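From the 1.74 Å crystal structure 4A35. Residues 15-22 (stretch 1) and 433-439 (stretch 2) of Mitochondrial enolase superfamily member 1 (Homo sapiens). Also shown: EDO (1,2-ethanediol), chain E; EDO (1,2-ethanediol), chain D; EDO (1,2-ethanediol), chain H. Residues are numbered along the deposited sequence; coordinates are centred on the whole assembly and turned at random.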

ATOM      1  N   VAL A  15      13.523   5.616  16.495  1.00 18.52           N
ATOM      2  CA  VAL A  15      13.854   6.940  17.053  1.00 17.82           C
ATOM      3  C   VAL A  15      12.605   7.812  17.004  1.00 18.78           C
ATOM      4  O   VAL A  15      12.009   7.931  15.943  1.00 18.49           O
ATOM      5  CB  VAL A  15      15.052   7.600  16.300  1.00 20.44           C
ATOM      6  CG1 VAL A  15      15.517   8.875  16.994  1.00 21.51           C
ATOM      7  CG2 VAL A  15      16.214   6.617  16.161  1.00 21.28           C
ATOM      8  N   ARG A  16      12.182   8.387  18.138  1.00 17.26           N
ATOM      9  CA  ARG A  16      10.944   9.148  18.143  1.00 17.90           C
ATOM     10  C   ARG A  16      11.102  10.452  18.840  1.00 19.98           C
ATOM     11  O   ARG A  16      11.711  10.528  19.899  1.00 20.14           O
ATOM     12  CB  ARG A  16       9.793   8.333  18.830  1.00 17.16           C
ATOM     13  CG  ARG A  16       9.527   6.963  18.165  1.00 19.13           C
ATOM     14  CD  ARG A  16       8.332   6.261  18.803  1.00 20.15           C
ATOM     15  NE  ARG A  16       8.280   4.875  18.327  1.00 21.55           N
ATOM     16  CZ  ARG A  16       7.228   4.074  18.433  1.00 28.11           C
ATOM     17  NH1 ARG A  16       6.098   4.516  18.981  1.00 20.23           N
ATOM     18  NH2 ARG A  16       7.285   2.838  17.974  1.00 17.15           N
ATOM     19  N   PHE A  17      10.589  11.511  18.190  1.00 17.59           N
ATOM     20  CA  PHE A  17      10.618  12.845  18.759  1.00 17.76           C
ATOM     21  C   PHE A  17       9.199  13.178  19.235  1.00 18.89           C
ATOM     22  O   PHE A  17       8.226  13.039  18.481  1.00 18.45           O
ATOM     23  CB  PHE A  17      11.212  13.888  17.771  1.00 19.29           C
ATOM     24  CG  PHE A  17      12.632  13.530  17.356  1.00 18.76           C
ATOM     25  CD1 PHE A  17      13.726  13.957  18.109  1.00 22.09           C
ATOM     26  CD2 PHE A  17      12.868  12.714  16.243  1.00 19.71           C
ATOM     27  CE1 PHE A  17      15.036  13.574  17.769  1.00 22.53           C
ATOM     28  CE2 PHE A  17      14.180  12.328  15.898  1.00 22.58           C
ATOM     29  CZ  PHE A  17      15.253  12.758  16.665  1.00 22.34           C
ATOM     30  N   PRO A  18       9.087  13.753  20.456  1.00 18.50           N
ATOM     31  CA  PRO A  18       7.741  14.050  21.017  1.00 16.65           C
ATOM     32  C   PRO A  18       7.141  15.369  20.494  1.00 20.38           C
ATOM     33  O   PRO A  18       6.754  16.252  21.252  1.00 21.13           O
ATOM     34  CB  PRO A  18       7.993  14.079  22.521  1.00 18.66           C
ATOM     35  CG  PRO A  18       9.474  14.573  22.635  1.00 23.40           C
ATOM     36  CD  PRO A  18      10.169  13.918  21.464  1.00 20.14           C
ATOM     37  N   THR A  19       7.041  15.507  19.190  1.00 18.98           N
ATOM     38  CA  THR A  19       6.592  16.776  18.600  1.00 19.98           C
ATOM     39  C   THR A  19       5.099  17.075  18.919  1.00 21.86           C
ATOM     40  O   THR A  19       4.734  18.258  18.949  1.00 21.67           O
ATOM     41  CB  THR A  19       6.918  16.843  17.115  1.00 29.98           C
ATOM     42  OG1 THR A  19       6.433  15.694  16.515  1.00 23.31           O
ATOM     43  CG2 THR A  19       8.434  16.920  16.835  1.00 33.12           C
ATOM     44  N   SER A  20       4.288  16.042  19.285  1.00 19.59           N
ATOM     45  CA  SER A  20       2.869  16.226  19.652  1.00 19.51           C
ATOM     46  C   SER A  20       2.760  17.075  20.948  1.00 24.91           C
ATOM     47  O   SER A  20       1.757  17.779  21.167  1.00 26.22           O
ATOM     48  CB  SER A  20       2.170  14.880  19.845  1.00 21.62           C
ATOM     49  OG  SER A  20       2.678  14.163  20.951  1.00 22.65           O
ATOM     50  N   LEU A  21       3.825  17.051  21.768  1.00 19.20           N
ATOM     51  CA  LEU A  21       3.840  17.846  23.027  1.00 20.67           C
ATOM     52  C   LEU A  21       4.339  19.313  22.793  1.00 25.80           C
ATOM     53  O   LEU A  21       4.209  20.174  23.674  1.00 25.83           O
ATOM     54  CB  LEU A  21       4.694  17.125  24.084  1.00 20.80           C
ATOM     55  CG  LEU A  21       4.170  15.753  24.544  1.00 23.98           C
ATOM     56  CD1 LEU A  21       5.136  15.082  25.558  1.00 22.58           C
ATOM     57  CD2 LEU A  21       2.770  15.856  25.168  1.00 25.84           C
ATOM     58  N   GLY A  22       4.905  19.574  21.619  1.00 23.79           N
ATOM     59  CA  GLY A  22       5.435  20.883  21.245  1.00 23.16           C
ATOM     60  C   GLY A  22       4.367  21.810  20.724  1.00 26.99           C
ATOM     61  O   GLY A  22       4.534  23.029  20.786  1.00 27.37           O
ATOM     62  N   GLU A 433      16.394   8.196  27.089  1.00 22.89           N
ATOM     63  CA  GLU A 433      16.125   9.136  28.213  1.00 24.70           C
ATOM     64  C   GLU A 433      14.774   9.840  28.081  1.00 26.13           C
ATOM     65  O   GLU A 433      14.003   9.895  29.047  1.00 23.93           O
ATOM     66  CB  GLU A 433      17.252  10.204  28.353  1.00 28.71           C
ATOM     67  CG  GLU A 433      16.833  11.461  29.156  1.00 42.09           C
ATOM     68  CD  GLU A 433      17.621  12.761  29.010  1.00 62.16           C
ATOM     69  OE1 GLU A 433      18.866  12.677  28.872  1.00 53.77           O
ATOM     70  OE2 GLU A 433      17.013  13.857  29.131  1.00 28.01           O
ATOM     71  N   VAL A 434      14.492  10.399  26.889  1.00 22.05           N
ATOM     72  CA  VAL A 434      13.291  11.194  26.682  1.00 21.63           C
ATOM     73  C   VAL A 434      12.035  10.337  26.910  1.00 24.70           C
ATOM     74  O   VAL A 434      11.125  10.784  27.626  1.00 23.69           O
ATOM     75  CB  VAL A 434      13.309  11.887  25.289  1.00 26.29           C
ATOM     76  CG1 VAL A 434      11.967  12.549  24.962  1.00 25.40           C
ATOM     77  CG2 VAL A 434      14.449  12.906  25.211  1.00 28.48           C
ATOM     78  N   TRP A 435      12.020   9.086  26.387  1.00 21.84           N
ATOM     79  CA  TRP A 435      10.850   8.210  26.518  1.00 20.76           C
ATOM     80  C   TRP A 435      10.751   7.601  27.890  1.00 24.22           C
ATOM     81  O   TRP A 435       9.635   7.328  28.313  1.00 23.15           O
ATOM     82  CB  TRP A 435      10.823   7.165  25.391  1.00 19.41           C
ATOM     83  CG  TRP A 435      10.627   7.888  24.088  1.00 19.80           C
ATOM     84  CD1 TRP A 435      11.592   8.208  23.169  1.00 21.95           C
ATOM     85  CD2 TRP A 435       9.447   8.616  23.702  1.00 19.70           C
ATOM     86  NE1 TRP A 435      11.070   9.051  22.207  1.00 20.95           N
ATOM     87  CE2 TRP A 435       9.755   9.315  22.510  1.00 22.70           C
ATOM     88  CE3 TRP A 435       8.139   8.714  24.233  1.00 21.85           C
ATOM     89  CZ2 TRP A 435       8.816  10.118  21.854  1.00 22.54           C
ATOM     90  CZ3 TRP A 435       7.233   9.566  23.618  1.00 24.10           C
ATOM     91  CH2 TRP A 435       7.550  10.187  22.396  1.00 24.96           C
ATOM     92  N   LYS A 436      11.871   7.481  28.639  1.00 21.02           N
ATOM     93  CA  LYS A 436      11.791   6.991  30.021  1.00 22.80           C
ATOM     94  C   LYS A 436      11.184   8.119  30.911  1.00 27.59           C
ATOM     95  O   LYS A 436      10.553   7.829  31.921  1.00 27.32           O
ATOM     96  CB  LYS A 436      13.184   6.554  30.543  1.00 26.85           C
ATOM     97  CG  LYS A 436      13.640   5.203  30.006  1.00 39.13           C
ATOM     98  CD  LYS A 436      15.050   4.869  30.479  1.00 57.13           C
ATOM     99  CE  LYS A 436      15.339   3.381  30.419  1.00 72.44           C
ATOM    100  NZ  LYS A 436      16.794   3.099  30.543  1.00 84.34           N
ATOM    101  N   LYS A 437      11.325   9.392  30.486  1.00 21.43           N
ATOM    102  CA  LYS A 437      10.776  10.520  31.251  1.00 21.53           C
ATOM    103  C   LYS A 437       9.297  10.709  30.877  1.00 24.44           C
ATOM    104  O   LYS A 437       8.490  11.080  31.722  1.00 24.06           O
ATOM    105  CB  LYS A 437      11.578  11.816  30.959  1.00 24.10           C
ATOM    106  CG  LYS A 437      12.930  11.858  31.701  1.00 24.01           C
ATOM    107  CD  LYS A 437      13.798  13.064  31.281  1.00 23.10           C
ATOM    108  CE  LYS A 437      15.008  13.180  32.172  1.00 20.02           C
ATOM    109  NZ  LYS A 437      15.832  14.400  31.806  1.00 21.43           N
ATOM    110  N   LEU A 438       8.962  10.522  29.585  1.00 21.46           N
ATOM    111  CA  LEU A 438       7.597  10.725  29.122  1.00 20.88           C
ATOM    112  C   LEU A 438       6.681   9.538  29.433  1.00 25.79           C
ATOM    113  O   LEU A 438       5.461   9.720  29.525  1.00 26.78           O
ATOM    114  CB  LEU A 438       7.579  10.999  27.612  1.00 19.26           C
ATOM    115  CG  LEU A 438       8.217  12.361  27.199  1.00 20.71           C
ATOM    116  CD1 LEU A 438       8.203  12.530  25.673  1.00 18.26           C
ATOM    117  CD2 LEU A 438       7.468  13.541  27.809  1.00 22.46           C
ATOM    118  N   LEU A 439       7.243   8.325  29.441  1.00 21.60           N
ATOM    119  CA  LEU A 439       6.492   7.092  29.672  1.00 23.41           C
ATOM    120  C   LEU A 439       7.256   6.269  30.712  1.00 28.13           C
ATOM    121  O   LEU A 439       7.882   5.268  30.353  1.00 27.08           O
ATOM    122  CB  LEU A 439       6.261   6.304  28.343  1.00 23.44           C
ATOM    123  CG  LEU A 439       5.242   6.900  27.374  1.00 28.05           C
ATOM    124  CD1 LEU A 439       5.358   6.262  25.951  1.00 28.68           C
ATOM    125  CD2 LEU A 439       3.813   6.804  27.922  1.00 29.96           C
TER
HETATM  126  C1  EDO E1448      -0.505  18.829  18.851  1.00 29.67           C
HETATM  127  O1  EDO E1448      -0.216  17.520  19.338  1.00 26.66           O
HETATM  128  C2  EDO E1448       0.536  19.191  17.789  1.00 29.54           C
HETATM  129  O2  EDO E1448       1.823  19.136  18.385  1.00 28.10           O
HETATM  130  C1  EDO D1447       5.645   7.181  21.545  1.00 33.62           C
HETATM  131  O1  EDO D1447       5.435   7.091  20.132  1.00 31.47           O
HETATM  132  C2  EDO D1447       4.740   6.179  22.333  1.00 40.56           C
HETATM  133  O2  EDO D1447       3.489   5.962  21.675  1.00 44.13           O
HETATM  134  C1  EDO H1451      18.881  15.078  33.617  1.00 28.38           C
HETATM  135  O1  EDO H1451      18.482  14.607  32.335  1.00 28.49           O
HETATM  136  C2  EDO H1451      18.968  13.781  34.508  1.00 31.94           C
HETATM  137  O2  EDO H1451      17.730  13.086  34.534  1.00 30.91           O

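Contact between residues 15-22 and the helix of residues 433-438 near the other end of the same chain, in human mitochondrial enolase superfamily member 1. The two stretches bury 255 Å² between them, and the three residues most covered are Trp-435, Pro-18 and Arg-16. The CA-to-CB bond of Trp-435 points sideways, but with chi1 at -65° (m) and chi2 at 100° the indole reaches across to the first stretch. There its NE1 donates a hydrogen bond to Arg-16 O, 2.8 Å away with an N-H...O angle of 152°; the carbonyl lies at the ring edge, near its plane, where the indole N-H can meet it. This is the one hydrogen bond across the contact; the other contacts are van der Waals, mostly between apolar side chains. Arg-16 CB approaches Trp-435 CZ2 to 3.6 Å, yet the extended side chain beyond it leads away from the helix. Its guanidinium donates from NH1 to O1 of an ethanediol (chain D), 2.9 Å away, and C1 of the same molecule lies over one face of the indole, 3.5 Å from Trp-435 CZ3. The diol, probably from the crystallisation liquor, thus touches both residues. The CA-to-CB bond of Pro-18 points toward the helix, and its ring meets three of the helix side chains: its CB lies 3.9 Å from Trp-435 CH2 and 3.5 Å from Leu-438 CD1, while its CG lies 4.0 Å from Val-434 CG1. Val-434 and Leu-438 are four residues apart, one helical turn, and the backbone bond from Leu-438 N to Val-434 O (2.9 Å) joins them. Leu-438 CD2 lies 3.6 Å from Leu-21 CD1, and Leu-438 CD1 lies 4.0 Å from the same Leu-21 atom, so this leucine contacts both Pro-18 and Leu-21. Those two are themselves linked by a backbone hydrogen bond from Leu-21 N to Pro-18 O (3.1 Å).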